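Local coordinates for MarR Like Protein, TVG0766549 (Thermoplasma volcanium, PDB 3LFK), which was reported as an archaeal mechanosensitive channel but is a structural homologue of MarR-like transcriptional regulators with a winged helix-turn-helix motif, its true function remaining unknown, at residues Q101-R104 and V105-E108; K113-K116 and Q117-N120. All blocks are in the same frame, centred on the assembly; numbering follows the deposited sequence.

Contact 1 of 2, residues Q101-R104 and V105-E108; sequences QAIR and VRDE
V105 N donates to Q101 O at 2.8 Å, the first of four successive i to i+4 hydrogen bonds that make this part of the chain a regular alpha helix. R106 N to A102 O, D107 N to I103 O and E108 N to R104 O follow in turn, all within the long helix 94-116 that closes the winged helix-turn-helix domain. On the side of the helix that carries I103, R106 grips its neighbour D107 side-on in a salt bridge, with both contacts on OD1. NH2 reaches that oxygen on its syn side at 2.9 Å, and NE comes in on the anti side at 3.2 Å. Both donors approach from the same face of the carboxylate, while OD1 lies almost in the guanidinium plane. The third nitrogen, NH1, is tied to the loop before helix 36-47 by a hydrogen bond to N31 OD1, so the guanidinium is held from two directions, by D107 and by N31, which should restrict its rotation. D107 CG lies beside its own backbone N (chi1 -71°), which folds the carboxylate back over the preceding turn: its carbon CG comes within 3.2 Å of I103 O. I103 is buried, touching L28, N31 and M34, and its side chain runs alongside that of R106. CG1 stands over one face of the guanidinium. The other branch, CG2, points anti to the backbone N, which sends its methyl toward both charged partners: it meets R106 NH2 at 3.5 Å and D107 OD2 at 3.7 Å.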
loop_
_atom_site.group_PDB
_atom_site.type_symbol
_atom_site.label_atom_id
_atom_site.label_comp_id
_atom_site.label_asym_id
_atom_site.label_seq_id
_atom_site.Cartn_x
_atom_site.Cartn_y
_atom_site.Cartn_z
ATOM N N GLN A 101 -1.967 6.079 2.354
ATOM C CA GLN A 101 -2.245 7.210 3.247
ATOM C C GLN A 101 -3.658 7.118 3.854
ATOM O O GLN A 101 -3.852 7.411 5.041
ATOM C CB GLN A 101 -2.081 8.526 2.495
ATOM C CG GLN A 101 -1.926 9.760 3.425
ATOM C CD GLN A 101 -0.714 9.675 4.354
ATOM O OE1 GLN A 101 0.064 8.719 4.309
ATOM N NE2 GLN A 101 -0.551 10.685 5.206
ATOM N N ALA A 102 -4.646 6.696 3.060
ATOM C CA ALA A 102 -6.013 6.566 3.558
ATOM C C ALA A 102 -6.073 5.560 4.694
ATOM O O ALA A 102 -6.749 5.779 5.712
ATOM C CB ALA A 102 -6.947 6.146 2.431
ATOM N N ILE A 103 -5.358 4.448 4.532
ATOM C CA ILE A 103 -5.324 3.415 5.549
ATOM C C ILE A 103 -4.575 3.926 6.782
ATOM O O ILE A 103 -5.019 3.690 7.914
ATOM C CB ILE A 103 -4.638 2.129 4.993
ATOM C CG1 ILE A 103 -5.563 1.486 3.945
ATOM C CG2 ILE A 103 -4.335 1.125 6.133
ATOM C CD1 ILE A 103 -4.911 0.312 3.155
ATOM N N ARG A 104 -3.457 4.619 6.564
ATOM C CA ARG A 104 -2.673 5.149 7.692
ATOM C C ARG A 104 -3.515 6.114 8.511
ATOM O O ARG A 104 -3.506 6.061 9.737
ATOM C CB ARG A 104 -1.437 5.892 7.195
ATOM C CG ARG A 104 -0.302 5.008 6.741
ATOM C CD ARG A 104 0.908 5.868 6.390
ATOM N NE ARG A 104 1.472 6.525 7.572
ATOM C CZ ARG A 104 2.387 7.491 7.536
ATOM N NH1 ARG A 104 2.851 7.934 6.375
ATOM N NH2 ARG A 104 2.854 8.006 8.667
ATOM N N VAL A 105 -4.220 7.005 7.829
ATOM C CA VAL A 105 -5.066 7.974 8.536
ATOM C C VAL A 105 -6.198 7.287 9.286
ATOM O O VAL A 105 -6.468 7.619 10.455
ATOM C CB VAL A 105 -5.618 9.018 7.566
ATOM C CG1 VAL A 105 -6.688 9.861 8.247
ATOM C CG2 VAL A 105 -4.466 9.893 7.072
ATOM N N ARG A 106 -6.858 6.320 8.656
ATOM C CA ARG A 106 -7.938 5.605 9.347
ATOM C C ARG A 106 -7.372 4.943 10.607
ATOM O O ARG A 106 -7.967 5.009 11.697
ATOM C CB ARG A 106 -8.539 4.526 8.437
ATOM C CG ARG A 106 -9.609 3.654 9.094
ATOM C CD ARG A 106 -9.726 2.348 8.336
ATOM N NE ARG A 106 -8.525 1.539 8.518
ATOM C CZ ARG A 106 -8.165 0.538 7.720
ATOM N NH1 ARG A 106 -8.906 0.218 6.672
ATOM N NH2 ARG A 106 -7.069 -0.152 7.981
ATOM N N ASP A 107 -6.222 4.290 10.462
ATOM C CA ASP A 107 -5.606 3.611 11.595
ATOM C C ASP A 107 -5.244 4.580 12.721
ATOM O O ASP A 107 -5.454 4.275 13.898
ATOM C CB ASP A 107 -4.345 2.859 11.146
ATOM C CG ASP A 107 -4.662 1.638 10.299
ATOM O OD1 ASP A 107 -5.848 1.259 10.185
ATOM O OD2 ASP A 107 -3.697 1.048 9.757
ATOM N N GLU A 108 -4.706 5.730 12.354
ATOM C CA GLU A 108 -4.302 6.734 13.346
ATOM C C GLU A 108 -5.522 7.342 14.042
ATOM O O GLU A 108 -5.469 7.634 15.242
ATOM C CB GLU A 108 -3.474 7.804 12.656
ATOM C CG GLU A 108 -3.000 8.969 13.537
ATOM C CD GLU A 108 -2.246 8.537 14.780
ATOM O OE1 GLU A 108 -1.452 7.574 14.703
ATOM O OE2 GLU A 108 -2.442 9.186 15.842
#

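Contact 2 of 2, residues K113-K116 and Q117-N120; sequences KEMK and QKKN
Q117 folds its side chain back over the turn that holds K113 and E114, and nearly every atom of it finds a neighbour there. CB lies 3.6 Å from E114 O. The next carbon stands beside the backbone N rather than the carbonyl carbon (chi1 -61°), and this brings CG to 3.1 Å from K113 O. From CG the chain runs extended, and CD still passes K113 O at 3.5 Å before the amide divides between two partners. OE1 takes a hydrogen bond of 3.2 Å from K113 NZ, whose ammonium sits nearly in line with the C=O bond (166°), a placing in which the amide dipole would probably favour the charge. K113 reaches it by a final bend at chi4, and the two side chains cross obliquely. NE2 turns the other way and donates to a water at 2.7 Å; that water in turn donates to E114 O, bridging side chain and backbone. All this happens near where helix 94-116 runs out into the C-terminal tail and the regular i to i+4 bonding gives way. Q117 N makes weak hydrogen bonds to both K113 O and E114 O. K118 N likewise reaches back three residues, to M115 O, and here the bond is not weak, though it arrives well above the carbonyl plane (57° out of it). The aliphatic part of K118 then lies along the same turn: CG is near E114 O and M115 O, and CE packs on M115 CA at 3.6 Å.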
loop_
_atom_site.group_PDB
_atom_site.type_symbol
_atom_site.label_atom_id
_atom_site.label_comp_id
_atom_site.label_asym_id
_atom_site.label_seq_id
_atom_site.Cartn_x
_atom_site.Cartn_y
_atom_site.Cartn_z
ATOM N N LYS A 113 -8.526 7.880 19.044
ATOM C CA LYS A 113 -9.785 7.654 19.751
ATOM C C LYS A 113 -9.570 6.785 20.979
ATOM O O LYS A 113 -10.080 7.085 22.059
ATOM C CB LYS A 113 -10.779 6.981 18.807
ATOM C CG LYS A 113 -12.137 6.667 19.418
ATOM C CD LYS A 113 -13.058 6.125 18.334
ATOM C CE LYS A 113 -14.488 5.947 18.826
ATOM N NZ LYS A 113 -14.611 4.831 19.804
ATOM N N GLU A 114 -8.803 5.713 20.817
ATOM C CA GLU A 114 -8.519 4.786 21.899
ATOM C C GLU A 114 -7.642 5.403 22.976
ATOM O O GLU A 114 -7.774 5.077 24.160
ATOM C CB GLU A 114 -7.860 3.528 21.335
ATOM C CG GLU A 114 -8.832 2.657 20.566
ATOM C CD GLU A 114 -8.182 1.412 19.996
ATOM O OE1 GLU A 114 -8.929 0.504 19.570
ATOM O OE2 GLU A 114 -6.934 1.347 19.964
ATOM N N MET A 115 -6.739 6.285 22.563
ATOM C CA MET A 115 -5.857 6.964 23.500
ATOM C C MET A 115 -6.700 7.896 24.376
ATOM O O MET A 115 -6.502 7.966 25.590
ATOM C CB MET A 115 -4.810 7.782 22.744
ATOM C CG MET A 115 -3.799 8.446 23.645
ATOM S SD MET A 115 -2.624 9.419 22.706
ATOM C CE MET A 115 -1.707 8.110 21.914
ATOM N N LYS A 116 -7.652 8.581 23.756
ATOM C CA LYS A 116 -8.518 9.524 24.484
ATOM C C LYS A 116 -9.426 8.879 25.521
ATOM O O LYS A 116 -9.871 9.544 26.461
ATOM C CB LYS A 116 -9.368 10.338 23.501
ATOM C CG LYS A 116 -8.595 11.422 22.779
ATOM C CD LYS A 116 -9.447 12.073 21.701
ATOM C CE LYS A 116 -8.707 13.203 21.011
ATOM N NZ LYS A 116 -9.495 13.765 19.886
ATOM N N GLN A 117 -9.680 7.586 25.363
ATOM C CA GLN A 117 -10.546 6.858 26.275
ATOM C C GLN A 117 -9.891 6.492 27.608
ATOM O O GLN A 117 -10.581 6.226 28.589
ATOM C CB GLN A 117 -11.062 5.600 25.572
ATOM C CG GLN A 117 -11.879 5.917 24.323
ATOM C CD GLN A 117 -12.245 4.688 23.516
ATOM O OE1 GLN A 117 -13.076 4.757 22.605
ATOM N NE2 GLN A 117 -11.621 3.559 23.836
ATOM N N LYS A 118 -8.563 6.510 27.656
ATOM C CA LYS A 118 -7.826 6.144 28.866
ATOM C C LYS A 118 -7.929 7.131 30.027
ATOM O O LYS A 118 -7.993 6.719 31.186
ATOM C CB LYS A 118 -6.349 5.935 28.526
ATOM C CG LYS A 118 -6.105 4.999 27.346
ATOM C CD LYS A 118 -4.646 5.088 26.895
ATOM C CE LYS A 118 -4.394 4.368 25.572
ATOM N NZ LYS A 118 -2.981 4.535 25.118
ATOM N N LYS A 119 -7.927 8.425 29.711
ATOM C CA LYS A 119 -7.991 9.502 30.706
ATOM C C LYS A 119 -8.634 10.696 29.994
ATOM O O LYS A 119 -8.185 11.090 28.920
ATOM C CB LYS A 119 -6.569 9.867 31.164
ATOM C CG LYS A 119 -6.456 11.047 32.139
ATOM C CD LYS A 119 -6.680 10.618 33.583
ATOM C CE LYS A 119 -6.389 11.771 34.539
ATOM N NZ LYS A 119 -6.508 11.383 35.977
ATOM N N ASN A 120 -9.685 11.266 30.581
ATOM C CA ASN A 120 -10.382 12.389 29.955
ATOM C C ASN A 120 -9.603 13.704 29.967
ATOM O O ASN A 120 -9.420 14.322 31.022
ATOM C CB ASN A 120 -11.737 12.622 30.645
ATOM C CG ASN A 120 -12.576 13.708 29.967
ATOM O OD1 ASN A 120 -12.049 14.584 29.292
ATOM N ND2 ASN A 120 -13.896 13.666 30.183
HETATM O O HOH W 1 -9.202 2.846 24.786
#

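Contacts 1 and 2 sit in series on helix 94-116, their centres about 18 Å apart and their nearest atoms about 5 Å apart without touching. The surroundings change along the way. The centre of contact 1 lies about 11 Å from the centre of the chain, and its turns also pack against the rest of the domain: I103 on the loop before helix 36-47, Q101 and R104 on that helix itself. The centre of contact 2 lies about 28 Å from the centre of the chain. Its residues are all exposed, where the helix projects from the winged domain, and side chains of the tail, chiefly Q117, lie back along the last turn. Neither involves a bound ligand or metal.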